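Local coordinates for protein 4-oxalocrotonate decarboxylase NahK (Pseudomonas putida, PDB 5D2K) that catalyses the metal-assisted decarboxylation of 4-oxalocrotonate to 2-oxopent-4-enoate and carbon dioxide in naphthalene degradation, at residues Leu68-Thr73 and Ala218-Leu223; Thr85-Phe90 and Asp166-Thr171; Cys130-Val135 and Pro213-Ala218. The protein carries 1 engineered substitution. All blocks are in the same frame, centred on the assembly; numbering follows the deposited sequence. Where two conformers were deposited one is given.

Contact 1 (Leu68-Thr73 and Ala218-Leu223); sequences LKMGLT and AMLANL. With OOG (2-oxoadipic acid), chain D; EDO (1,2-ethanediol), chain H.
Met70 meets helix 213-225 with its thioether: Met70 SD lies 3.7 Å from Leu220 CB and close to Leu220 CD1, while Met70 CE reaches 4.0 Å to Leu223 CD1. Bends at chi2 and chi3 curl the chain, placing SD beside Leu220 and CE near Leu223. An alanine here would probably leave a gap beside Leu220 and Leu223, since the sulfur and methyl that occupy the space between strand and helix would be gone. Two residues earlier on the strand, Leu68 CD1 touches Leu220 CD2 at 4.0 Å, so the branched end of Leu220 is shared between the two strand residues. The helix thus packs on one face of the mixed sheet of this FAH-family fold, with the two axes 9.5 Å apart at 103°. Lys69, whose CB leaves the strand away from the helix, donates from NZ to 2-oxoadipate O5 at 2.7 Å and forms a salt bridge with the magnesium ligand Glu147. Just past the strand end, Leu72 N donates to O3 of the same 2-oxoadipate at 3.0 Å, nearly straight at 167°. Tyr88 of strand 87-92 also packs against Met70, Leu220 and Leu223.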
loop_
_atom_site.group_PDB
_atom_site.type_symbol
_atom_site.label_atom_id
_atom_site.label_comp_id
_atom_site.label_asym_id
_atom_site.label_seq_id
_atom_site.Cartn_x
_atom_site.Cartn_y
_atom_site.Cartn_z
ATOM N N LEU A 68 -4.489 -1.385 -6.114
ATOM C CA LEU A 68 -3.149 -1.873 -5.829
ATOM C C LEU A 68 -2.390 -0.807 -5.042
ATOM O O LEU A 68 -2.743 0.373 -5.117
ATOM C CB LEU A 68 -2.388 -2.194 -7.126
ATOM C CG LEU A 68 -2.999 -3.246 -8.040
ATOM C CD1 LEU A 68 -2.279 -3.241 -9.388
ATOM C CD2 LEU A 68 -2.965 -4.627 -7.388
ATOM N N LYS A 69 -1.364 -1.209 -4.290
ATOM C CA LYS A 69 -0.496 -0.237 -3.621
ATOM C C LYS A 69 0.970 -0.521 -3.910
ATOM O O LYS A 69 1.373 -1.659 -4.121
ATOM C CB LYS A 69 -0.739 -0.176 -2.093
ATOM C CG LYS A 69 -0.840 -1.506 -1.331
ATOM C CD LYS A 69 0.490 -2.020 -0.779
ATOM C CE LYS A 69 1.164 -1.046 0.184
ATOM N NZ LYS A 69 0.870 -1.181 1.665
ATOM N N MET A 70 1.748 0.549 -3.977
ATOM C CA MET A 70 3.202 0.456 -4.012
ATOM C C MET A 70 3.743 0.798 -2.643
ATOM O O MET A 70 3.246 1.729 -1.984
ATOM C CB MET A 70 3.779 1.392 -5.069
ATOM C CG MET A 70 3.602 0.864 -6.486
ATOM S SD MET A 70 4.699 -0.507 -6.859
ATOM C CE MET A 70 6.276 0.324 -6.837
ATOM N N GLY A 71 4.750 0.048 -2.210
ATOM C CA GLY A 71 5.363 0.287 -0.918
ATOM C C GLY A 71 6.866 0.435 -1.002
ATOM O O GLY A 71 7.498 -0.062 -1.945
ATOM N N LEU A 72 7.425 1.113 -0.000
ATOM C CA LEU A 72 8.860 1.344 0.098
ATOM C C LEU A 72 9.362 2.063 -1.148
ATOM O O LEU A 72 10.280 1.612 -1.831
ATOM C CB LEU A 72 9.603 0.028 0.314
ATOM C CG LEU A 72 8.983 -0.791 1.457
ATOM C CD1 LEU A 72 9.756 -2.067 1.689
ATOM C CD2 LEU A 72 8.871 0.034 2.752
ATOM N N THR A 73 8.743 3.199 -1.425
ATOM C CA THR A 73 9.061 3.985 -2.607
ATOM C C THR A 73 9.720 5.306 -2.232
ATOM O O THR A 73 10.212 6.027 -3.087
ATOM C CB THR A 73 7.799 4.283 -3.452
ATOM O OG1 THR A 73 6.818 4.954 -2.647
ATOM C CG2 THR A 73 7.204 2.995 -3.994
ATOM N N ALA A 218 4.704 3.712 -13.018
ATOM C CA ALA A 218 5.501 3.049 -14.056
ATOM C C ALA A 218 6.191 1.821 -13.475
ATOM O O ALA A 218 6.193 0.747 -14.083
ATOM C CB ALA A 218 6.538 4.025 -14.654
ATOM N N MET A 219 6.748 1.970 -12.277
ATOM C CA MET A 219 7.432 0.855 -11.642
ATOM C C MET A 219 6.469 -0.299 -11.363
ATOM O O MET A 219 6.820 -1.461 -11.556
ATOM C CB MET A 219 8.111 1.296 -10.351
ATOM C CG MET A 219 8.904 0.185 -9.711
ATOM S SD MET A 219 9.841 0.720 -8.284
ATOM C CE MET A 219 11.028 1.797 -9.086
ATOM N N LEU A 220 5.254 0.018 -10.920
ATOM C CA LEU A 220 4.256 -1.019 -10.678
ATOM C C LEU A 220 3.967 -1.806 -11.961
ATOM O O LEU A 220 3.893 -3.038 -11.928
ATOM C CB LEU A 220 2.966 -0.407 -10.115
ATOM C CG LEU A 220 1.753 -1.321 -9.921
ATOM C CD1 LEU A 220 2.075 -2.431 -8.916
ATOM C CD2 LEU A 220 0.569 -0.503 -9.446
ATOM N N ALA A 221 3.818 -1.113 -13.083
ATOM C CA ALA A 221 3.578 -1.798 -14.348
ATOM C C ALA A 221 4.725 -2.755 -14.650
ATOM O O ALA A 221 4.505 -3.901 -15.072
ATOM C CB ALA A 221 3.390 -0.787 -15.500
ATOM N N ASN A 222 5.944 -2.291 -14.412
ATOM C CA ASN A 222 7.115 -3.115 -14.702
ATOM C C ASN A 222 7.219 -4.325 -13.771
ATOM O O ASN A 222 7.539 -5.428 -14.223
ATOM C CB ASN A 222 8.374 -2.249 -14.651
ATOM C CG ASN A 222 8.415 -1.255 -15.805
ATOM O OD1 ASN A 222 7.852 -1.522 -16.866
ATOM N ND2 ASN A 222 9.052 -0.106 -15.593
ATOM N N LEU A 223 6.897 -4.137 -12.493
ATOM C CA LEU A 223 6.909 -5.258 -11.548
ATOM C C LEU A 223 5.855 -6.304 -11.915
ATOM O O LEU A 223 6.112 -7.519 -11.866
ATOM C CB LEU A 223 6.685 -4.755 -10.116
ATOM C CG LEU A 223 7.845 -3.957 -9.520
ATOM C CD1 LEU A 223 7.454 -3.294 -8.205
ATOM C CD2 LEU A 223 9.040 -4.888 -9.318
HETATM C C2 OOG D . 5.233 -2.080 4.182
HETATM C C3 OOG D . 4.212 -1.166 3.527
HETATM C C4 OOG D . 4.898 -0.082 2.722
HETATM C C6 OOG D . 4.434 2.329 1.843
HETATM O O4 OOG D . 3.614 3.198 1.465
HETATM O O3 OOG D . 5.664 2.584 1.893
HETATM C C5 OOG D . 3.919 0.972 2.256
HETATM C C1 OOG D . 5.484 -1.641 5.611
HETATM O O1 OOG D . 5.194 -2.399 6.581
HETATM O O2 OOG D . 5.994 -0.509 5.825
HETATM O O5 OOG D . 2.724 0.779 2.196
HETATM C C1 EDO H . 6.703 -9.665 -9.205
HETATM O O1 EDO H . 5.516 -9.211 -9.893
HETATM C C2 EDO H . 7.693 -8.520 -9.000
HETATM O O2 EDO H . 9.000 -9.051 -8.712
#

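Contact 2 (Thr85-Phe90 and Asp166-Thr171). With OOG (2-oxoadipic acid), chain D; EDO (1,2-ethanediol), chain H.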
loop_
_atom_site.group_PDB
_atom_site.type_symbol
_atom_site.label_atom_id
_atom_site.label_comp_id
_atom_site.label_asym_id
_atom_site.label_seq_id
_atom_site.Cartn_x
_atom_site.Cartn_y
_atom_site.Cartn_z
ATOM N N THR A 85 13.953 -1.923 -1.212
ATOM C CA THR A 85 13.364 -2.552 -2.392
ATOM C C THR A 85 11.862 -2.268 -2.493
ATOM O O THR A 85 11.094 -2.693 -1.625
ATOM C CB THR A 85 13.574 -4.081 -2.377
ATOM O OG1 THR A 85 12.888 -4.644 -1.253
ATOM C CG2 THR A 85 15.056 -4.425 -2.281
ATOM N N PRO A 86 11.436 -1.558 -3.550
ATOM C CA PRO A 86 10.005 -1.283 -3.737
ATOM C C PRO A 86 9.212 -2.545 -4.020
ATOM O O PRO A 86 9.644 -3.419 -4.778
ATOM C CB PRO A 86 9.970 -0.355 -4.949
ATOM C CG PRO A 86 11.378 0.184 -5.069
ATOM C CD PRO A 86 12.248 -0.943 -4.611
ATOM N N ILE A 87 8.039 -2.611 -3.409
ATOM C CA ILE A 87 7.173 -3.779 -3.484
ATOM C C ILE A 87 5.753 -3.330 -3.786
ATOM O O ILE A 87 5.438 -2.135 -3.689
ATOM C CB ILE A 87 7.200 -4.572 -2.164
ATOM C CG1 ILE A 87 6.714 -3.691 -1.008
ATOM C CG2 ILE A 87 8.617 -5.086 -1.884
ATOM C CD1 ILE A 87 6.694 -4.419 0.352
ATOM N N TYR A 88 4.892 -4.271 -4.159
ATOM C CA TYR A 88 3.487 -3.942 -4.320
ATOM C C TYR A 88 2.622 -4.942 -3.544
ATOM O O TYR A 88 3.098 -5.997 -3.129
ATOM C CB TYR A 88 3.078 -3.900 -5.803
ATOM C CG TYR A 88 3.061 -5.239 -6.527
ATOM C CD1 TYR A 88 1.986 -6.114 -6.404
ATOM C CD2 TYR A 88 4.127 -5.618 -7.343
ATOM C CE1 TYR A 88 1.976 -7.332 -7.078
ATOM C CE2 TYR A 88 4.126 -6.819 -8.021
ATOM C CZ TYR A 88 3.053 -7.681 -7.882
ATOM O OH TYR A 88 3.052 -8.891 -8.551
ATOM N N GLY A 89 1.362 -4.576 -3.348
ATOM C CA GLY A 89 0.359 -5.469 -2.790
ATOM C C GLY A 89 -1.000 -5.055 -3.322
ATOM O O GLY A 89 -1.104 -4.100 -4.100
ATOM N N PHE A 90 -2.047 -5.772 -2.925
ATOM C CA PHE A 90 -3.394 -5.473 -3.411
ATOM C C PHE A 90 -4.291 -4.908 -2.312
ATOM O O PHE A 90 -4.002 -5.061 -1.119
ATOM C CB PHE A 90 -4.043 -6.736 -4.006
ATOM C CG PHE A 90 -4.351 -7.795 -2.977
ATOM C CD1 PHE A 90 -5.545 -7.767 -2.265
ATOM C CD2 PHE A 90 -3.432 -8.795 -2.699
ATOM C CE1 PHE A 90 -5.820 -8.728 -1.297
ATOM C CE2 PHE A 90 -3.696 -9.754 -1.746
ATOM C CZ PHE A 90 -4.894 -9.722 -1.036
ATOM N N ASP A 166 3.048 -11.130 3.073
ATOM C CA ASP A 166 2.012 -10.517 3.919
ATOM C C ASP A 166 1.321 -9.324 3.226
ATOM O O ASP A 166 0.824 -8.397 3.880
ATOM C CB ASP A 166 2.658 -10.084 5.252
ATOM C CG ASP A 166 1.658 -9.581 6.288
ATOM O OD1 ASP A 166 0.545 -10.125 6.391
ATOM O OD2 ASP A 166 2.014 -8.626 7.018
ATOM N N ASN A 167 1.283 -9.359 1.896
ATOM C CA ASN A 167 0.597 -8.338 1.114
ATOM C C ASN A 167 1.034 -6.914 1.475
ATOM O O ASN A 167 0.218 -5.995 1.558
ATOM C CB ASN A 167 -0.920 -8.474 1.270
ATOM C CG ASN A 167 -1.673 -7.670 0.229
ATOM O OD1 ASN A 167 -1.169 -7.470 -0.875
ATOM N ND2 ASN A 167 -2.859 -7.185 0.578
ATOM N N ALA A 168 2.334 -6.754 1.685
ATOM C CA ALA A 168 2.929 -5.447 1.978
ATOM C C ALA A 168 2.219 -4.724 3.135
ATOM O O ALA A 168 2.079 -3.508 3.117
ATOM C CB ALA A 168 2.934 -4.581 0.721
ATOM N N SER A 169 1.799 -5.491 4.144
ATOM C CA SER A 169 1.248 -4.946 5.399
ATOM C C SER A 169 -0.088 -4.209 5.225
ATOM O O SER A 169 -0.514 -3.461 6.108
ATOM C CB SER A 169 2.260 -4.004 6.067
ATOM O OG SER A 169 3.544 -4.613 6.189
ATOM N N SER A 170 -0.764 -4.431 4.105
ATOM C CA SER A 170 -1.991 -3.691 3.831
ATOM C C SER A 170 -3.115 -4.080 4.783
ATOM O O SER A 170 -3.235 -5.250 5.169
ATOM C CB SER A 170 -2.441 -3.935 2.392
ATOM O OG SER A 170 -1.420 -3.596 1.466
ATOM N N THR A 171 -3.964 -3.118 5.139
ATOM C CA THR A 171 -5.134 -3.465 5.945
ATOM C C THR A 171 -6.302 -2.463 5.842
ATOM O O THR A 171 -7.456 -2.895 5.806
ATOM C CB THR A 171 -4.725 -3.683 7.445
ATOM O OG1 THR A 171 -5.637 -4.597 8.068
ATOM C CG2 THR A 171 -4.663 -2.375 8.251
HETATM C C2 OOG D . 5.233 -2.080 4.182
HETATM C C3 OOG D . 4.212 -1.166 3.527
HETATM C C4 OOG D . 4.898 -0.082 2.722
HETATM C C6 OOG D . 4.434 2.329 1.843
HETATM O O4 OOG D . 3.614 3.198 1.465
HETATM O O3 OOG D . 5.664 2.584 1.893
HETATM C C5 OOG D . 3.919 0.972 2.256
HETATM C C1 OOG D . 5.484 -1.641 5.611
HETATM O O1 OOG D . 5.194 -2.399 6.581
HETATM O O2 OOG D . 5.994 -0.509 5.825
HETATM O O5 OOG D . 2.724 0.779 2.196
HETATM C C1 EDO H . 6.703 -9.665 -9.205
HETATM O O1 EDO H . 5.516 -9.211 -9.893
HETATM C C2 EDO H . 7.693 -8.520 -9.000
HETATM O O2 EDO H . 9.000 -9.051 -8.712
#
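The side-chain amide of Asn167 pairs with both backbone polar groups of Phe90. Phe90 N donates to Asn167 OD1 at 2.8 Å, in the carbonyl plane and on a lone pair, and Asn167 ND2 returns a bond to Phe90 O at 2.9 Å, tilted 25° from that carbonyl's plane. The two bonds together fix the rotation of the amide. The amide also lies over one face of the Phe90 ring, with Asn167 ND2 3.5 Å above the ring centre and the planes 25° apart; a chi1 of 68° puts Phe90 CG between its backbone N and carbonyl carbon. The absence of a side chain at Gly89 lets Asn167 OD1 come within 3.2 Å of Gly89 CA, where a CB would clash. Asn167 is the C-prime residue of a Schellman motif ending helix 160-165, and Asn167, Ala168 and Ser169 all adopt left-handed backbone angles. Ser170 folds back on this turn, Ser170 OG donating to Asn167 O at 2.9 Å. The turn borders the active site: Ser169 OG donates to 2-oxoadipate O1 at 2.8 Å, and Ala168 O accepts from Lys69 NZ. At the start of strand 87-92 the packing is apolar, with Ile87 CD1 against Ala168 CB at 3.8 Å. Ile87 also touches Val163 and Val164 of helix 160-165, while Phe90 meets Arg55 and Lys58 of helix 44-60.

Contact 3 (Cys130-Val135 and Pro213-Ala218); sequences CHLGDV and PLSSVA
Ala218 sets its methyl against the peptide units between Cys130 and Leu132, the flat groups that take part here: Ala218 CB lies 3.7 Å from Cys130 O and 3.9 Å from His131 C. The carboxylate of Asp134 serves its own segment, where Asp134 OD2 accepts from His131 N at 2.8 Å on the lone pair away from the other oxygen. With Asp134 N donating to His131 O, these two residues are tied together twice at the start of the short, weakly bonded helix 132-135. That helix lies in the connection between strands 112-121 and 139-149, antiparallel neighbours that carry the magnesium ligands Glu114, Glu116 and Glu147. Here the connection packs on the first turns of helix 213-225. Val135 reaches it with both branches. Val135 CG1, anti to the backbone N (chi1 168°), meets Val217 CG1 at 3.6 Å and lies farther from Leu214 CD2, whereas Val135 CG2 rests against Ala218 CB at 3.7 Å. Leu132 comes in across Leu214 at about a right angle, and Leu132 CD1 is pressed to 3.5 Å from Leu214 CB, tighter than ordinary carbon contact. Leu132 CD1 also lies 3.7 Å from Ser215 OG, a contact between an apolar methyl and a hydroxyl oxygen where both residues are partly exposed. At the other end of the interface, Cys130 SG passes 3.9 Å from Ala218 CA. Val217 also packs on Val119 and Leu125, and Leu214 on Leu182. One turn beyond Ala218, Asn222 accepts from Cys130 N through OD1, tying the start of segment 130-135 to the helix.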
loop_
_atom_site.group_PDB
_atom_site.type_symbol
_atom_site.label_atom_id
_atom_site.label_comp_id
_atom_site.label_asym_id
_atom_site.label_seq_id
_atom_site.Cartn_x
_atom_site.Cartn_y
_atom_site.Cartn_z
ATOM N N CYS A 130 8.029 0.224 -19.086
ATOM C CA CYS A 130 7.124 1.350 -18.855
ATOM C C CYS A 130 7.887 2.536 -18.275
ATOM O O CYS A 130 8.598 2.393 -17.287
ATOM C CB CYS A 130 5.983 0.943 -17.913
ATOM S SG CYS A 130 4.633 2.166 -17.788
ATOM N N HIS A 131 7.748 3.704 -18.900
ATOM C CA HIS A 131 8.431 4.911 -18.448
ATOM C C HIS A 131 7.430 5.955 -17.978
ATOM O O HIS A 131 6.234 5.845 -18.224
ATOM C CB HIS A 131 9.299 5.507 -19.568
ATOM C CG HIS A 131 10.391 4.595 -20.040
ATOM N ND1 HIS A 131 11.607 4.493 -19.398
ATOM C CD2 HIS A 131 10.453 3.753 -21.099
ATOM C CE1 HIS A 131 12.367 3.621 -20.037
ATOM N NE2 HIS A 131 11.690 3.155 -21.070
ATOM N N LEU A 132 7.941 6.974 -17.307
ATOM C CA LEU A 132 7.126 8.086 -16.840
ATOM C C LEU A 132 6.208 8.638 -17.940
ATOM O O LEU A 132 5.011 8.841 -17.730
ATOM C CB LEU A 132 8.056 9.179 -16.295
ATOM C CG LEU A 132 7.452 10.368 -15.557
ATOM C CD1 LEU A 132 6.562 9.884 -14.437
ATOM C CD2 LEU A 132 8.562 11.236 -15.004
ATOM N N GLY A 133 6.758 8.867 -19.131
ATOM C CA GLY A 133 5.959 9.372 -20.236
ATOM C C GLY A 133 4.827 8.472 -20.713
ATOM O O GLY A 133 3.880 8.947 -21.329
ATOM N N ASP A 134 4.930 7.174 -20.437
ATOM C CA ASP A 134 3.899 6.207 -20.807
ATOM C C ASP A 134 2.687 6.280 -19.881
ATOM O O ASP A 134 1.593 5.858 -20.240
ATOM C CB ASP A 134 4.468 4.779 -20.770
ATOM C CG ASP A 134 5.526 4.536 -21.834
ATOM O OD1 ASP A 134 5.243 4.785 -23.025
ATOM O OD2 ASP A 134 6.639 4.082 -21.483
ATOM N N VAL A 135 2.901 6.801 -18.678
ATOM C CA VAL A 135 1.896 6.764 -17.619
ATOM C C VAL A 135 0.940 7.952 -17.688
ATOM O O VAL A 135 -0.230 7.851 -17.330
ATOM C CB VAL A 135 2.590 6.740 -16.220
ATOM C CG1 VAL A 135 1.605 6.998 -15.082
ATOM C CG2 VAL A 135 3.333 5.416 -16.014
ATOM N N PRO A 213 5.423 10.764 -8.001
ATOM C CA PRO A 213 4.489 9.644 -7.788
ATOM C C PRO A 213 4.143 8.840 -9.058
ATOM O O PRO A 213 3.882 7.629 -8.980
ATOM C CB PRO A 213 3.248 10.347 -7.216
ATOM C CG PRO A 213 3.831 11.479 -6.420
ATOM C CD PRO A 213 4.961 11.994 -7.325
ATOM N N LEU A 214 4.168 9.483 -10.221
ATOM C CA LEU A 214 3.853 8.750 -11.448
ATOM C C LEU A 214 4.966 7.745 -11.802
ATOM O O LEU A 214 4.718 6.765 -12.511
ATOM C CB LEU A 214 3.598 9.725 -12.600
ATOM C CG LEU A 214 2.350 10.598 -12.450
ATOM C CD1 LEU A 214 2.090 11.395 -13.719
ATOM C CD2 LEU A 214 1.123 9.749 -12.076
ATOM N N SER A 215 6.180 7.954 -11.285
ATOM C CA SER A 215 7.249 6.968 -11.494
ATOM C C SER A 215 6.951 5.682 -10.738
ATOM O O SER A 215 7.376 4.599 -11.132
ATOM C CB SER A 215 8.612 7.523 -11.062
ATOM O OG SER A 215 9.024 8.576 -11.936
ATOM N N SER A 216 6.223 5.810 -9.633
ATOM C CA SER A 216 5.783 4.647 -8.888
ATOM C C SER A 216 4.798 3.805 -9.703
ATOM O O SER A 216 4.842 2.565 -9.669
ATOM C CB SER A 216 5.151 5.098 -7.571
ATOM O OG SER A 216 4.809 3.974 -6.779
ATOM N N VAL A 217 3.906 4.482 -10.425
ATOM C CA VAL A 217 2.951 3.825 -11.309
ATOM C C VAL A 217 3.700 3.071 -12.422
ATOM O O VAL A 217 3.371 1.926 -12.738
ATOM C CB VAL A 217 1.947 4.833 -11.927
ATOM C CG1 VAL A 217 1.000 4.129 -12.909
ATOM C CG2 VAL A 217 1.143 5.534 -10.837
ATOM N N ALA A 218 4.704 3.712 -13.018
ATOM C CA ALA A 218 5.501 3.049 -14.056
ATOM C C ALA A 218 6.191 1.821 -13.475
ATOM O O ALA A 218 6.193 0.747 -14.083
ATOM C CB ALA A 218 6.538 4.025 -14.654
#

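Contacts 1 and 3 use successive parts of helix 213-225 and share Ala218, and both are made by apolar side chains. Contact 1 lies deep, where the helix covers the central sheet, whereas the centre of contact 3 lies about 17 Å from that of the chain and the contact has an exposed margin at a connecting loop. Asn222 and Ser216 join the two, Ser216 OG packing 3.3 Å from Met70 CB. Contact 2 is wholly buried and polar in its main bonds. Its strand 87-92 neighbours strand 65-71 of contact 1, with backbone hydrogen bonds joining Gly71 to Ile87 and Lys69 to Gly89. Contacts 1 and 2 both reach 2-oxoadipate; contact 3 stays well away from it.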